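Local coordinates for protein nidogen (Mus musculus, PDB 1NPE) that probably helps join laminin to other basement-membrane components, this domain being a six-bladed YWTD beta-propeller of the kind found in the LDL receptor, at residues A[1-6]-A[12-17]; A[102-107]-A[113-118]; A[127-132]-A[151-156]. All coordinates share one frame; numbering follows the deposited sequence.

Interaction 1: residues A[1-6]-A[12-17]; sequences GTHLLF and IERLPL
Leu-4 and Leu-15, together with Phe-6 and Glu-13, form hydrogen-bonded pairs of an antiparallel beta hairpin, the two middle strands of a propeller blade. Its outer neighbours are strand 28-33 on one flank and strand 256-259, from the far end of the chain, on the other, so this blade unites both ends and closes the ring. Each pair exchanges two backbone bonds; Leu-4 N to Leu-15 O measures 2.7 Å and is nearly straight at 171°. Between the pairs, Leu-5 CA and Arg-14 CA make CA-H...O contacts with Glu-13 O and Leu-4 O.

The apolar packing lies on the face carrying Leu-4, Phe-6, Leu-15 and Leu-17. Leu-15 CD2 meets the edge of the Phe-6 ring at CE1 (3.6 Å) and also abuts Leu-4 CB, while Leu-4 CG and Leu-17 CG meet 4.0 Å apart. With its CG between the backbone N and the carbonyl carbon (chi1 66°), Phe-6 lays its ring against the neighbouring strand, where Glu-13 CB stands over one face in a CH-pi contact. Replacing the ring by an alanine is likely to leave the Glu-13 methylene groups and Leu-15 CD2 without their aromatic partner and open a gap on this face. The Glu-13 carboxylate leads away from the ring, its OE1 forming a salt bridge with Lys-11.

On the face of Leu-5 and Arg-14, the extended arginine runs beside Leu-5 and brings its guanidinium edge over one face of the His-3 ring, the planes 89° apart and Arg-14 NH2 3.2 Å from His-3 NE2.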
loop_
_atom_site.group_PDB
_atom_site.type_symbol
_atom_site.label_atom_id
_atom_site.label_comp_id
_atom_site.label_asym_id
_atom_site.label_seq_id
_atom_site.Cartn_x
_atom_site.Cartn_y
_atom_site.Cartn_z
ATOM N N GLY A 1 1.176 5.989 -29.297
ATOM C CA GLY A 1 2.049 4.804 -29.030
ATOM C C GLY A 1 2.238 4.538 -27.547
ATOM O O GLY A 1 2.277 3.385 -27.121
ATOM N N THR A 2 2.376 5.610 -26.768
ATOM C CA THR A 2 2.558 5.511 -25.324
ATOM C C THR A 2 1.245 5.792 -24.598
ATOM O O THR A 2 0.526 6.736 -24.929
ATOM C CB THR A 2 3.628 6.492 -24.822
ATOM O OG1 THR A 2 3.202 7.833 -25.091
ATOM C CG2 THR A 2 4.958 6.241 -25.521
ATOM N N HIS A 3 0.941 4.977 -23.595
ATOM C CA HIS A 3 -0.296 5.139 -22.847
ATOM C C HIS A 3 -0.053 5.253 -21.356
ATOM O O HIS A 3 0.998 4.858 -20.849
ATOM C CB HIS A 3 -1.232 3.952 -23.112
ATOM C CG HIS A 3 -1.521 3.717 -24.564
ATOM N ND1 HIS A 3 -0.625 3.100 -25.412
ATOM C CD2 HIS A 3 -2.599 4.031 -25.321
ATOM C CE1 HIS A 3 -1.138 3.045 -26.628
ATOM N NE2 HIS A 3 -2.335 3.604 -26.600
ATOM N N LEU A 4 -1.024 5.841 -20.670
ATOM C CA LEU A 4 -0.985 5.989 -19.223
ATOM C C LEU A 4 -1.923 4.923 -18.685
ATOM O O LEU A 4 -3.000 4.699 -19.244
ATOM C CB LEU A 4 -1.509 7.357 -18.791
ATOM C CG LEU A 4 -0.521 8.415 -18.317
ATOM C CD1 LEU A 4 -1.313 9.620 -17.826
ATOM C CD2 LEU A 4 0.349 7.868 -17.199
ATOM N N LEU A 5 -1.515 4.275 -17.601
ATOM C CA LEU A 5 -2.315 3.229 -16.988
ATOM C C LEU A 5 -2.417 3.468 -15.494
ATOM O O LEU A 5 -1.409 3.749 -14.838
ATOM C CB LEU A 5 -1.664 1.864 -17.235
ATOM C CG LEU A 5 -1.630 1.339 -18.672
ATOM C CD1 LEU A 5 -0.435 0.433 -18.876
ATOM C CD2 LEU A 5 -2.916 0.610 -18.976
ATOM N N PHE A 6 -3.635 3.406 -14.961
ATOM C CA PHE A 6 -3.815 3.575 -13.526
ATOM C C PHE A 6 -4.815 2.591 -12.929
ATOM O O PHE A 6 -5.668 2.054 -13.630
ATOM C CB PHE A 6 -4.121 5.029 -13.138
ATOM C CG PHE A 6 -5.439 5.548 -13.642
ATOM C CD1 PHE A 6 -5.498 6.320 -14.802
ATOM C CD2 PHE A 6 -6.607 5.330 -12.919
ATOM C CE1 PHE A 6 -6.701 6.877 -15.237
ATOM C CE2 PHE A 6 -7.817 5.881 -13.341
ATOM C CZ PHE A 6 -7.862 6.661 -14.506
ATOM N N ILE A 12 -8.384 -1.561 -14.198
ATOM C CA ILE A 12 -7.167 -0.844 -14.559
ATOM C C ILE A 12 -7.608 0.030 -15.735
ATOM O O ILE A 12 -8.132 -0.482 -16.729
ATOM C CB ILE A 12 -6.023 -1.766 -15.045
ATOM C CG1 ILE A 12 -5.499 -2.644 -13.906
ATOM C CG2 ILE A 12 -4.875 -0.922 -15.593
ATOM C CD1 ILE A 12 -4.420 -3.612 -14.363
ATOM N N GLU A 13 -7.433 1.342 -15.603
ATOM C CA GLU A 13 -7.816 2.284 -16.649
ATOM C C GLU A 13 -6.663 2.578 -17.606
ATOM O O GLU A 13 -5.493 2.498 -17.235
ATOM C CB GLU A 13 -8.334 3.586 -16.032
ATOM C CG GLU A 13 -9.001 4.554 -17.020
ATOM C CD GLU A 13 -10.409 4.135 -17.446
ATOM O OE1 GLU A 13 -10.820 2.987 -17.182
ATOM O OE2 GLU A 13 -11.116 4.966 -18.048
ATOM N N ARG A 14 -7.014 2.974 -18.824
ATOM C CA ARG A 14 -6.039 3.278 -19.862
ATOM C C ARG A 14 -6.393 4.548 -20.638
ATOM O O ARG A 14 -7.556 4.759 -21.005
ATOM C CB ARG A 14 -5.980 2.102 -20.836
ATOM C CG ARG A 14 -5.170 2.335 -22.086
ATOM C CD ARG A 14 -5.328 1.179 -23.063
ATOM N NE ARG A 14 -4.390 1.317 -24.171
ATOM C CZ ARG A 14 -4.011 0.326 -24.969
ATOM N NH1 ARG A 14 -4.494 -0.899 -24.797
ATOM N NH2 ARG A 14 -3.129 0.558 -25.933
ATOM N N LEU A 15 -5.398 5.404 -20.860
ATOM C CA LEU A 15 -5.601 6.621 -21.644
ATOM C C LEU A 15 -4.325 7.003 -22.370
ATOM O O LEU A 15 -3.231 6.968 -21.803
ATOM C CB LEU A 15 -6.122 7.793 -20.803
ATOM C CG LEU A 15 -5.241 8.477 -19.766
ATOM C CD1 LEU A 15 -5.645 9.936 -19.647
ATOM C CD2 LEU A 15 -5.376 7.763 -18.440
ATOM N N PRO A 16 -4.453 7.376 -23.647
ATOM C CA PRO A 16 -3.357 7.776 -24.530
ATOM C C PRO A 16 -2.599 9.011 -24.082
ATOM O O PRO A 16 -3.157 9.897 -23.438
ATOM C CB PRO A 16 -4.071 8.044 -25.858
ATOM C CG PRO A 16 -5.282 7.166 -25.785
ATOM C CD PRO A 16 -5.732 7.391 -24.374
ATOM N N LEU A 17 -1.316 9.038 -24.429
ATOM C CA LEU A 17 -0.428 10.153 -24.133
ATOM C C LEU A 17 0.190 10.597 -25.450
ATOM O O LEU A 17 1.120 9.959 -25.942
ATOM C CB LEU A 17 0.709 9.728 -23.201
ATOM C CG LEU A 17 0.703 10.073 -21.711
ATOM C CD1 LEU A 17 2.111 9.823 -21.172
ATOM C CD2 LEU A 17 0.317 11.526 -21.475
#

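Interaction 2: residues A[102-107]-A[113-118]; sequences RIEVAK and RRVLFD
Arg-102 and Phe-117 meet where the hairpin of strands 102-107 and 114-117 is disturbed by a classic beta bulge. Leu-116 and Phe-117 both face Ile-103, whose O takes a sound bond from Phe-117 N and a weak one from Leu-116 N; the register therefore shifts by one residue. Beyond the bulge Glu-104 pairs with Val-115 without backbone bonds, and Val-105 and Arg-114 exchange two.

The Arg-102 side chain starts with CB pressed to Phe-117 O at 3.1 Å and beside Asp-118 CB. A chi1 of 58° tucks CG over the backbone, and the extended chain then runs past Val-115, whose CG1 lies 4.1 Å from Arg-102 CD. At the tip, Val-115 CG2 covers one face of the guanidinium near its rim. NE and NH2 together grip a single atom: Arg-102 NE is 2.9 Å from Glu-104 OE2, and both nitrogens approach that oxygen from one face of the carboxylate while keeping it in the guanidinium plane. NH2 also forms a salt bridge with Asp-77.

Glu-104 thus joins two arginines. Arg-113, its chain bent at chi2 and chi3, crosses obliquely and gives NH1 to Glu-104 OE1 on the syn side (3.1 Å, N-H...O angle 158°), and a weak, bent bond to OE2. Shared between two cations, the buried carboxylate is likely to be held ionised, its charge offsetting the closeness of the guanidinium groups.

The hairpin forms the outer half of a four-stranded propeller blade. Strand 92-97 lies along strand 102-107, with Trp-95 touching Glu-104 and Arg-113, whereas Ile-103 and Phe-117 pack on Trp-138 of strand 135-140 in the next blade.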
loop_
_atom_site.group_PDB
_atom_site.type_symbol
_atom_site.label_atom_id
_atom_site.label_comp_id
_atom_site.label_asym_id
_atom_site.label_seq_id
_atom_site.Cartn_x
_atom_site.Cartn_y
_atom_site.Cartn_z
ATOM N N ARG A 102 8.450 -7.242 3.565
ATOM C CA ARG A 102 9.564 -7.612 2.727
ATOM C C ARG A 102 9.502 -7.151 1.287
ATOM O O ARG A 102 8.528 -6.525 0.844
ATOM C CB ARG A 102 9.796 -9.123 2.801
ATOM C CG ARG A 102 8.631 -9.985 2.400
ATOM C CD ARG A 102 8.816 -11.377 2.960
ATOM N NE ARG A 102 8.157 -12.374 2.132
ATOM C CZ ARG A 102 7.642 -13.511 2.583
ATOM N NH1 ARG A 102 7.704 -13.809 3.873
ATOM N NH2 ARG A 102 7.064 -14.351 1.734
ATOM N N ILE A 103 10.629 -7.347 0.615
ATOM C CA ILE A 103 10.780 -7.021 -0.786
ATOM C C ILE A 103 11.269 -8.312 -1.420
ATOM O O ILE A 103 12.296 -8.862 -1.027
ATOM C CB ILE A 103 11.803 -5.881 -1.010
ATOM C CG1 ILE A 103 11.242 -4.563 -0.465
ATOM C CG2 ILE A 103 12.121 -5.738 -2.498
ATOM C CD1 ILE A 103 12.229 -3.437 -0.453
ATOM N N GLU A 104 10.471 -8.848 -2.331
ATOM C CA GLU A 104 10.837 -10.080 -3.001
ATOM C C GLU A 104 11.133 -9.857 -4.475
ATOM O O GLU A 104 10.755 -8.844 -5.063
ATOM C CB GLU A 104 9.728 -11.122 -2.848
ATOM C CG GLU A 104 9.357 -11.436 -1.396
ATOM C CD GLU A 104 8.558 -12.715 -1.272
ATOM O OE1 GLU A 104 9.002 -13.740 -1.816
ATOM O OE2 GLU A 104 7.489 -12.701 -0.637
ATOM N N VAL A 105 11.859 -10.800 -5.050
ATOM C CA VAL A 105 12.206 -10.754 -6.452
ATOM C C VAL A 105 11.878 -12.143 -6.993
ATOM O O VAL A 105 11.933 -13.128 -6.250
ATOM C CB VAL A 105 13.703 -10.392 -6.650
ATOM C CG1 VAL A 105 14.611 -11.393 -5.930
ATOM C CG2 VAL A 105 14.037 -10.321 -8.129
ATOM N N ALA A 106 11.443 -12.209 -8.248
ATOM C CA ALA A 106 11.092 -13.486 -8.872
ATOM C C ALA A 106 11.112 -13.368 -10.391
ATOM O O ALA A 106 11.212 -12.268 -10.929
ATOM C CB ALA A 106 9.707 -13.935 -8.401
ATOM N N LYS A 107 11.033 -14.505 -11.078
ATOM C CA LYS A 107 11.014 -14.517 -12.539
ATOM C C LYS A 107 9.705 -13.906 -13.030
ATOM O O LYS A 107 8.738 -13.825 -12.272
ATOM C CB LYS A 107 11.137 -15.948 -13.062
ATOM C CG LYS A 107 12.496 -16.577 -12.815
ATOM C CD LYS A 107 12.544 -18.023 -13.289
ATOM C CE LYS A 107 12.346 -18.151 -14.791
ATOM N NZ LYS A 107 12.592 -19.551 -15.248
ATOM N N ARG A 113 11.048 -17.564 -6.424
ATOM C CA ARG A 113 10.964 -16.454 -5.489
ATOM C C ARG A 113 12.165 -16.400 -4.563
ATOM O O ARG A 113 12.687 -17.433 -4.145
ATOM C CB ARG A 113 9.730 -16.594 -4.600
ATOM C CG ARG A 113 8.453 -16.088 -5.192
ATOM C CD ARG A 113 7.701 -15.352 -4.117
ATOM N NE ARG A 113 6.463 -16.022 -3.781
ATOM C CZ ARG A 113 5.718 -15.736 -2.722
ATOM N NH1 ARG A 113 6.081 -14.792 -1.870
ATOM N NH2 ARG A 113 4.574 -16.377 -2.549
ATOM N N ARG A 114 12.554 -15.184 -4.205
ATOM C CA ARG A 114 13.657 -14.947 -3.291
ATOM C C ARG A 114 13.329 -13.694 -2.500
ATOM O O ARG A 114 12.894 -12.694 -3.068
ATOM C CB ARG A 114 14.985 -14.743 -4.041
ATOM C CG ARG A 114 16.069 -14.085 -3.184
ATOM C CD ARG A 114 17.452 -14.092 -3.818
ATOM N NE ARG A 114 18.382 -13.261 -3.051
ATOM C CZ ARG A 114 19.539 -12.795 -3.511
ATOM N NH1 ARG A 114 19.933 -13.088 -4.745
ATOM N NH2 ARG A 114 20.270 -11.970 -2.766
ATOM N N VAL A 115 13.494 -13.768 -1.185
ATOM C CA VAL A 115 13.254 -12.621 -0.331
ATOM C C VAL A 115 14.526 -11.792 -0.390
ATOM O O VAL A 115 15.559 -12.175 0.163
ATOM C CB VAL A 115 12.952 -13.047 1.131
ATOM C CG1 VAL A 115 12.810 -11.825 2.026
ATOM C CG2 VAL A 115 11.669 -13.879 1.182
ATOM N N LEU A 116 14.458 -10.675 -1.108
ATOM C CA LEU A 116 15.604 -9.789 -1.259
ATOM C C LEU A 116 15.926 -9.079 0.056
ATOM O O LEU A 116 17.080 -9.041 0.471
ATOM C CB LEU A 116 15.343 -8.776 -2.379
ATOM C CG LEU A 116 16.569 -8.222 -3.112
ATOM C CD1 LEU A 116 17.395 -9.372 -3.692
ATOM C CD2 LEU A 116 16.126 -7.269 -4.218
ATOM N N PHE A 117 14.902 -8.541 0.714
ATOM C CA PHE A 117 15.077 -7.847 1.988
ATOM C C PHE A 117 13.875 -8.126 2.881
ATOM O O PHE A 117 12.752 -8.218 2.394
ATOM C CB PHE A 117 15.174 -6.326 1.788
ATOM C CG PHE A 117 16.298 -5.888 0.890
ATOM C CD1 PHE A 117 17.620 -5.983 1.311
ATOM C CD2 PHE A 117 16.030 -5.360 -0.372
ATOM C CE1 PHE A 117 18.665 -5.558 0.488
ATOM C CE2 PHE A 117 17.068 -4.931 -1.207
ATOM C CZ PHE A 117 18.390 -5.030 -0.775
ATOM N N ASP A 118 14.093 -8.216 4.188
ATOM C CA ASP A 118 12.982 -8.467 5.101
ATOM C C ASP A 118 13.197 -7.953 6.517
ATOM O O ASP A 118 12.558 -8.421 7.462
ATOM C CB ASP A 118 12.604 -9.954 5.122
ATOM C CG ASP A 118 13.688 -10.830 5.710
ATOM O OD1 ASP A 118 14.832 -10.349 5.887
ATOM O OD2 ASP A 118 13.384 -12.003 6.004
#

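Interaction 3: residues A[127-132]-A[151-156]; sequences IVTDPV and SHMDGT
A single side chain, Met-153, makes every contact with Thr-129, Asp-130 and Pro-131, bridging two strands of one propeller blade that are not neighbours in the sheet. Strands 124-130 and 147-152 flank strand 135-140 on opposite sides, and the nearest CA atoms across the contact, those of Thr-129 and Met-153, are still 7.6 Å apart. The link is purely van der Waals in character.

Met-153 sits in a type I beta turn from His-152 to Gly-155, closed by the bond from Gly-155 N to His-152 O. Asp-154 OD1 adds an Asx turn by accepting from Thr-156 N, and Gly-155 has backbone angles at which any side chain would collide with the carbonyl O of Asp-154. From this turn the methionine reaches out extended to its sulfur, then bends at chi3 (71°), which swings CE round to Thr-129.

Phe-94 of the preceding blade touches both Met-153 and Thr-129, so this link within one blade also lies against the blade before it. Thr-129 OG1 is hydrogen-bonded to Leu-86 O, while its methyl group meets the methionine.

The two side chains cross at about a right angle, Thr-129 CG2 lying 4.0 Å from Met-153 CE, while Met-153 SD rests 3.8 Å from Pro-131 CA.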
loop_
_atom_site.group_PDB
_atom_site.type_symbol
_atom_site.label_atom_id
_atom_site.label_comp_id
_atom_site.label_asym_id
_atom_site.label_seq_id
_atom_site.Cartn_x
_atom_site.Cartn_y
_atom_site.Cartn_z
ATOM N N ILE A 127 8.106 1.276 -5.319
ATOM C CA ILE A 127 9.342 0.608 -5.716
ATOM C C ILE A 127 9.548 0.701 -7.230
ATOM O O ILE A 127 8.615 0.523 -8.011
ATOM C CB ILE A 127 9.398 -0.867 -5.243
ATOM C CG1 ILE A 127 10.785 -1.453 -5.526
ATOM C CG2 ILE A 127 8.340 -1.700 -5.944
ATOM C CD1 ILE A 127 10.982 -2.858 -4.984
ATOM N N VAL A 128 10.763 1.054 -7.630
ATOM C CA VAL A 128 11.107 1.189 -9.046
ATOM C C VAL A 128 12.507 0.661 -9.322
ATOM O O VAL A 128 13.338 0.556 -8.415
ATOM C CB VAL A 128 11.070 2.670 -9.518
ATOM C CG1 VAL A 128 9.645 3.200 -9.520
ATOM C CG2 VAL A 128 11.963 3.537 -8.626
ATOM N N THR A 129 12.764 0.356 -10.589
ATOM C CA THR A 129 14.063 -0.134 -11.019
ATOM C C THR A 129 14.657 0.790 -12.071
ATOM O O THR A 129 13.966 1.621 -12.655
ATOM C CB THR A 129 13.967 -1.506 -11.711
ATOM O OG1 THR A 129 12.959 -1.450 -12.726
ATOM C CG2 THR A 129 13.678 -2.620 -10.729
ATOM N N ASP A 130 15.952 0.603 -12.300
ATOM C CA ASP A 130 16.725 1.309 -13.321
ATOM C C ASP A 130 17.600 0.158 -13.820
ATOM O O ASP A 130 18.779 0.070 -13.495
ATOM C CB ASP A 130 17.587 2.419 -12.706
ATOM C CG ASP A 130 18.398 3.184 -13.756
ATOM O OD1 ASP A 130 18.098 3.080 -14.967
ATOM O OD2 ASP A 130 19.336 3.901 -13.363
ATOM N N PRO A 131 16.999 -0.776 -14.573
ATOM C CA PRO A 131 17.675 -1.954 -15.121
ATOM C C PRO A 131 19.018 -1.739 -15.789
ATOM O O PRO A 131 19.927 -2.550 -15.609
ATOM C CB PRO A 131 16.642 -2.519 -16.087
ATOM C CG PRO A 131 15.338 -2.158 -15.405
ATOM C CD PRO A 131 15.599 -0.725 -15.032
ATOM N N VAL A 132 19.164 -0.646 -16.529
ATOM C CA VAL A 132 20.423 -0.384 -17.215
ATOM C C VAL A 132 21.600 -0.153 -16.251
ATOM O O VAL A 132 22.701 -0.657 -16.492
ATOM C CB VAL A 132 20.292 0.776 -18.243
ATOM C CG1 VAL A 132 21.564 0.895 -19.071
ATOM C CG2 VAL A 132 19.098 0.528 -19.175
ATOM N N SER A 151 19.315 0.201 -3.360
ATOM C CA SER A 151 20.204 -0.947 -3.284
ATOM C C SER A 151 20.447 -1.396 -4.708
ATOM O O SER A 151 19.798 -0.907 -5.639
ATOM C CB SER A 151 19.571 -2.093 -2.487
ATOM O OG SER A 151 18.674 -2.852 -3.286
ATOM N N HIS A 152 21.415 -2.283 -4.887
ATOM C CA HIS A 152 21.680 -2.829 -6.208
ATOM C C HIS A 152 20.500 -3.786 -6.432
ATOM O O HIS A 152 19.892 -4.259 -5.472
ATOM C CB HIS A 152 22.987 -3.644 -6.220
ATOM C CG HIS A 152 24.242 -2.822 -6.212
ATOM N ND1 HIS A 152 25.490 -3.379 -6.021
ATOM C CD2 HIS A 152 24.450 -1.500 -6.423
ATOM C CE1 HIS A 152 26.412 -2.439 -6.122
ATOM N NE2 HIS A 152 25.808 -1.289 -6.366
ATOM N N MET A 153 20.169 -4.065 -7.686
ATOM C CA MET A 153 19.085 -4.992 -7.975
ATOM C C MET A 153 19.436 -6.407 -7.532
ATOM O O MET A 153 18.542 -7.224 -7.295
ATOM C CB MET A 153 18.721 -4.954 -9.461
ATOM C CG MET A 153 17.840 -3.762 -9.812
ATOM S SD MET A 153 17.710 -3.423 -11.563
ATOM C CE MET A 153 16.743 -4.774 -12.078
ATOM N N ASP A 154 20.735 -6.669 -7.361
ATOM C CA ASP A 154 21.220 -7.981 -6.924
ATOM C C ASP A 154 21.110 -8.204 -5.408
ATOM O O ASP A 154 21.436 -9.280 -4.909
ATOM C CB ASP A 154 22.660 -8.241 -7.414
ATOM C CG ASP A 154 23.677 -7.231 -6.877
ATOM O OD1 ASP A 154 23.551 -6.780 -5.725
ATOM O OD2 ASP A 154 24.634 -6.903 -7.607
ATOM N N GLY A 155 20.699 -7.171 -4.679
ATOM C CA GLY A 155 20.544 -7.301 -3.239
ATOM C C GLY A 155 21.649 -6.728 -2.377
ATOM O O GLY A 155 21.524 -6.713 -1.154
ATOM N N THR A 156 22.743 -6.284 -2.990
ATOM C CA THR A 156 23.843 -5.707 -2.227
ATOM C C THR A 156 23.713 -4.187 -2.158
ATOM O O THR A 156 22.826 -3.591 -2.780
ATOM C CB THR A 156 25.240 -6.037 -2.849
ATOM O OG1 THR A 156 25.412 -5.319 -4.081
ATOM C CG2 THR A 156 25.385 -7.538 -3.107
#

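Overall arrangement
The three contacts sample three blades of one propeller. Interaction 1 stands across the chain's centre from the other two, its own centre 28 Å from that of interaction 2 and 25 Å from that of interaction 3. Interactions 2 and 3 belong to consecutive blades, with centres 12 Å apart, and touch directly: Phe-117 CZ packs 3.3 Å from Ser-151 OG, and Leu-116 CD1 lies 3.8 Å from Gly-155 CA. The bulged edge strand of one blade is thereby laid against the end of strand 147-152 and the turn after it. Bound cadmium ions lie about 9 Å from the side chains of Glu-13 in interaction 1 and Arg-102 in interaction 2.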